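Local coordinates for peptidase C51 domain-containing protein (Streptococcus mutans, PDB 3L9A) that is of unknown function but is phage-associated and carries a CHAP domain, probably a peptidoglycan-cleaving one; this chain is its C-terminal domain, at residues 69-72 against 73-76; 24-27 against 28-32. All coordinates share one frame; numbering follows the deposited sequence.

Contact 1: 69-72 against 73-76; sequences AFLQ and RIVE
Gln72 and Glu76, one turn apart on the helix, meet around a carboxylate that is held from several sides. Arg73 NH1 reaches Glu76 OE1 at 2.8 Å in a salt bridge lying in the guanidinium plane, on the syn lone pair. Gln48 NE2 of the second subunit also donates to OE1, and a water donates to Glu76 OE2 at 2.6 Å, so three donors hold the carboxylate. The same water accepts from Gln72 NE2 at 3.0 Å. The Gln72 chain starts with CG anti to the backbone N (chi1 -177°) and bends at chi2, which carries its amide across the carboxylate, the two planes 72° apart. Beneath them Glu76 N donates to Gln72 O at 2.9 Å; Arg73, Ile74 and Val75 N likewise donate to Ala69, Phe70 and Leu71 O. Around the helix, Leu71 and Ile74 run side by side, with Leu71 CD2 4.1 Å from Ile74 CD1, and Phe70 CD1 is 4.3 Å from Ile74 CD1. Leu71 and Ile74 pack on Phe82, and Phe51 of the second subunit meets the Phe70 ring and touches Ile74. Such i to i+4 bonding, with a polar flank and an apolar one, is characteristic of an amphipathic alpha-helix laid against a beta-sheet, here also forming part of a subunit interface.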
loop_
_atom_site.group_PDB
_atom_site.type_symbol
_atom_site.label_atom_id
_atom_site.label_comp_id
_atom_site.label_asym_id
_atom_site.label_seq_id
_atom_site.Cartn_x
_atom_site.Cartn_y
_atom_site.Cartn_z
ATOM N N ALA A 69 -5.673 20.201 14.912
ATOM C CA ALA A 69 -6.611 20.212 13.782
ATOM C C ALA A 69 -6.031 19.498 12.567
ATOM O O ALA A 69 -6.756 18.833 11.821
ATOM C CB ALA A 69 -7.022 21.637 13.423
ATOM N N PHE A 70 -4.722 19.624 12.364
ATOM C CA PHE A 70 -4.053 18.924 11.275
ATOM C C PHE A 70 -4.089 17.407 11.504
ATOM O O PHE A 70 -4.390 16.627 10.586
ATOM C CB PHE A 70 -2.614 19.436 11.145
ATOM C CG PHE A 70 -1.975 19.102 9.821
ATOM C CD1 PHE A 70 -1.296 17.906 9.631
ATOM C CD2 PHE A 70 -2.076 19.994 8.756
ATOM C CE1 PHE A 70 -0.718 17.603 8.387
ATOM C CE2 PHE A 70 -1.503 19.708 7.514
ATOM C CZ PHE A 70 -0.832 18.513 7.329
ATOM N N LEU A 71 -3.805 16.983 12.734
ATOM C CA LEU A 71 -3.882 15.559 13.043
ATOM C C LEU A 71 -5.305 15.019 12.877
ATOM O O LEU A 71 -5.488 13.900 12.422
ATOM C CB LEU A 71 -3.326 15.250 14.435
ATOM C CG LEU A 71 -1.901 15.730 14.744
ATOM C CD1 LEU A 71 -1.411 15.123 16.053
ATOM C CD2 LEU A 71 -0.923 15.414 13.622
ATOM N N GLN A 72 -6.306 15.834 13.204
ATOM C CA GLN A 72 -7.692 15.420 13.026
ATOM C C GLN A 72 -8.031 15.181 11.555
ATOM O O GLN A 72 -8.775 14.260 11.238
ATOM C CB GLN A 72 -8.649 16.430 13.670
ATOM C CG GLN A 72 -10.133 16.020 13.583
ATOM C CD GLN A 72 -10.428 14.706 14.290
ATOM O OE1 GLN A 72 -9.716 14.316 15.216
ATOM N NE2 GLN A 72 -11.489 14.019 13.866
ATOM N N ARG A 73 -7.454 15.976 10.653
ATOM C CA ARG A 73 -7.615 15.698 9.229
ATOM C C ARG A 73 -7.022 14.341 8.858
ATOM O O ARG A 73 -7.582 13.627 8.038
ATOM C CB ARG A 73 -6.987 16.803 8.389
ATOM C CG ARG A 73 -7.718 18.123 8.401
ATOM C CD ARG A 73 -8.973 18.086 7.523
ATOM N NE ARG A 73 -9.572 19.418 7.474
ATOM C CZ ARG A 73 -10.844 19.707 7.732
ATOM N NH1 ARG A 73 -11.726 18.760 8.030
ATOM N NH2 ARG A 73 -11.241 20.972 7.658
ATOM N N ILE A 74 -5.884 13.989 9.448
ATOM C CA ILE A 74 -5.285 12.688 9.197
ATOM C C ILE A 74 -6.250 11.572 9.641
ATOM O O ILE A 74 -6.423 10.571 8.938
ATOM C CB ILE A 74 -3.902 12.555 9.864
ATOM C CG1 ILE A 74 -2.925 13.580 9.276
ATOM C CG2 ILE A 74 -3.381 11.128 9.695
ATOM C CD1 ILE A 74 -1.588 13.647 9.976
ATOM N N VAL A 75 -6.881 11.743 10.804
ATOM C CA VAL A 75 -7.889 10.794 11.270
ATOM C C VAL A 75 -9.056 10.696 10.271
ATOM O O VAL A 75 -9.469 9.592 9.889
ATOM C CB VAL A 75 -8.387 11.164 12.685
ATOM C CG1 VAL A 75 -9.583 10.310 13.092
ATOM C CG2 VAL A 75 -7.255 11.031 13.693
ATOM N N GLU A 76 -9.560 11.843 9.824
ATOM C CA GLU A 76 -10.716 11.859 8.920
ATOM C C GLU A 76 -10.437 11.159 7.600
ATOM O O GLU A 76 -11.252 10.366 7.112
ATOM C CB GLU A 76 -11.125 13.299 8.596
ATOM C CG GLU A 76 -11.737 14.052 9.749
ATOM C CD GLU A 76 -11.749 15.553 9.533
ATOM O OE1 GLU A 76 -11.395 16.024 8.432
ATOM O OE2 GLU A 76 -12.107 16.260 10.490
HETATM O O HOH W 1 -13.671 15.351 12.324
#

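Contact 2: 24-27 against 28-32; sequences VHYA and KGAVL
Ala27 O is gripped by two groups: Ala30 N, which closes the turn at 3.3 Å, and the hydroxyl of Thr15 on strand 11-15. The turn bond is somewhat bent (N-H...O 145°), and the amide approaches from above the carbonyl plane, 51° out of it, instead of along a lone pair. Ala30 N is also hydrogen-bonded to Thr15 OG1, so this one hydroxyl pins both ends of the turn. Gly29 has a positive phi, which favours glycine. Just before the turn, Tyr26 CB meets Ala30 CB at 4.2 Å. Further along the chain Leu32, its CG anti to the carbonyl carbon (chi1 -47°), turns both methyls to the tyrosine: CD1 sits over the centre of one ring face, 4.2 Å from the centroid, in a CH-pi contact, and Leu32 CD2 lies 3.6 Å from Tyr26 CE1. The ring is anchored beyond this by Tyr26 OH, which bonds to Glu83 O. Trp43 packs on Tyr26, Ala30 and Leu32, adding to an aromatic and aliphatic cluster. Residues Ala27 to Ala30 form a type II beta turn, with Gly29 at its third position, passing the chain from the two-stranded antiparallel sheet into the central strand of the five-stranded mixed sheet.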
loop_
_atom_site.group_PDB
_atom_site.type_symbol
_atom_site.label_atom_id
_atom_site.label_comp_id
_atom_site.label_asym_id
_atom_site.label_seq_id
_atom_site.Cartn_x
_atom_site.Cartn_y
_atom_site.Cartn_z
ATOM N N VAL A 24 -3.047 10.706 23.381
ATOM C CA VAL A 24 -1.594 10.556 23.410
ATOM C C VAL A 24 -0.929 11.913 23.649
ATOM O O VAL A 24 -1.218 12.876 22.945
ATOM C CB VAL A 24 -1.073 9.981 22.081
ATOM C CG1 VAL A 24 0.437 9.827 22.138
ATOM C CG2 VAL A 24 -1.765 8.645 21.757
ATOM N N HIS A 25 -0.045 11.987 24.640
ATOM C CA HIS A 25 0.757 13.182 24.854
ATOM C C HIS A 25 1.887 13.282 23.844
ATOM O O HIS A 25 2.657 12.334 23.665
ATOM C CB HIS A 25 1.342 13.185 26.268
ATOM C CG HIS A 25 2.421 14.196 26.476
ATOM N ND1 HIS A 25 2.160 15.529 26.708
ATOM C CD2 HIS A 25 3.769 14.069 26.471
ATOM C CE1 HIS A 25 3.304 16.174 26.868
ATOM N NE2 HIS A 25 4.294 15.315 26.718
ATOM N N TYR A 26 1.997 14.453 23.226
ATOM C CA TYR A 26 3.127 14.769 22.353
ATOM C C TYR A 26 3.825 16.031 22.844
ATOM O O TYR A 26 3.167 17.057 23.060
ATOM C CB TYR A 26 2.669 14.973 20.904
ATOM C CG TYR A 26 2.030 13.747 20.291
ATOM C CD1 TYR A 26 2.751 12.570 20.129
ATOM C CD2 TYR A 26 0.708 13.767 19.871
ATOM C CE1 TYR A 26 2.175 11.439 19.566
ATOM C CE2 TYR A 26 0.115 12.637 19.310
ATOM C CZ TYR A 26 0.852 11.478 19.160
ATOM O OH TYR A 26 0.263 10.367 18.596
ATOM N N ALA A 27 5.150 15.974 22.994
ATOM C CA ALA A 27 5.935 17.198 23.199
ATOM C C ALA A 27 5.867 18.088 21.963
ATOM O O ALA A 27 5.571 17.616 20.862
ATOM C CB ALA A 27 7.390 16.858 23.510
ATOM N N LYS A 28 6.162 19.371 22.140
ATOM C CA LYS A 28 6.419 20.236 20.998
ATOM C C LYS A 28 7.593 19.670 20.196
ATOM O O LYS A 28 8.579 19.224 20.773
ATOM C CB LYS A 28 6.742 21.652 21.480
ATOM C CG LYS A 28 7.045 22.633 20.359
ATOM C CD LYS A 28 7.221 24.065 20.870
ATOM C CE LYS A 28 7.653 24.987 19.738
ATOM N NZ LYS A 28 7.709 26.412 20.159
ATOM N N GLY A 29 7.486 19.678 18.869
ATOM C CA GLY A 29 8.574 19.192 18.029
ATOM C C GLY A 29 8.651 17.681 17.922
ATOM O O GLY A 29 9.641 17.148 17.427
ATOM N N ALA A 30 7.619 16.981 18.393
ATOM C CA ALA A 30 7.562 15.533 18.254
ATOM C C ALA A 30 7.422 15.184 16.773
ATOM O O ALA A 30 6.538 15.699 16.083
ATOM C CB ALA A 30 6.387 14.978 19.027
ATOM N N VAL A 31 8.298 14.316 16.281
ATOM C CA VAL A 31 8.205 13.810 14.916
ATOM C C VAL A 31 7.313 12.577 14.933
ATOM O O VAL A 31 7.600 11.597 15.633
ATOM C CB VAL A 31 9.599 13.495 14.327
ATOM C CG1 VAL A 31 9.476 12.874 12.945
ATOM C CG2 VAL A 31 10.448 14.777 14.297
ATOM N N LEU A 32 6.220 12.659 14.177
ATOM C CA LEU A 32 5.270 11.563 14.083
ATOM C C LEU A 32 5.386 10.901 12.722
ATOM O O LEU A 32 5.311 11.572 11.680
ATOM C CB LEU A 32 3.841 12.070 14.291
ATOM C CG LEU A 32 3.608 12.994 15.484
ATOM C CD1 LEU A 32 2.124 13.283 15.639
ATOM C CD2 LEU A 32 4.187 12.411 16.776
#

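Both contacts are local and border the same five-stranded sheet: one lies on it, the other leads into it. The helix of contact 1 lays its apolar flank on several strands, whereas the turn of contact 2 delivers the chain into the middle strand. They meet directly: Leu71 CD1 lies 4.0 Å from Leu32 CD1, and both leucines also pack on Phe82. The chemistry diverges with place. Contact 1 carries charged and water-bridged groups on its outer flank and continues into the second subunit; no other chain of the assembly touches contact 2, where a threonine hydroxyl ties the backbone and a tyrosine packed among Leu32, Ala30, Trp43 and Phe82 supplies the buried part, leaving Lys28 and Gly29 at the surface.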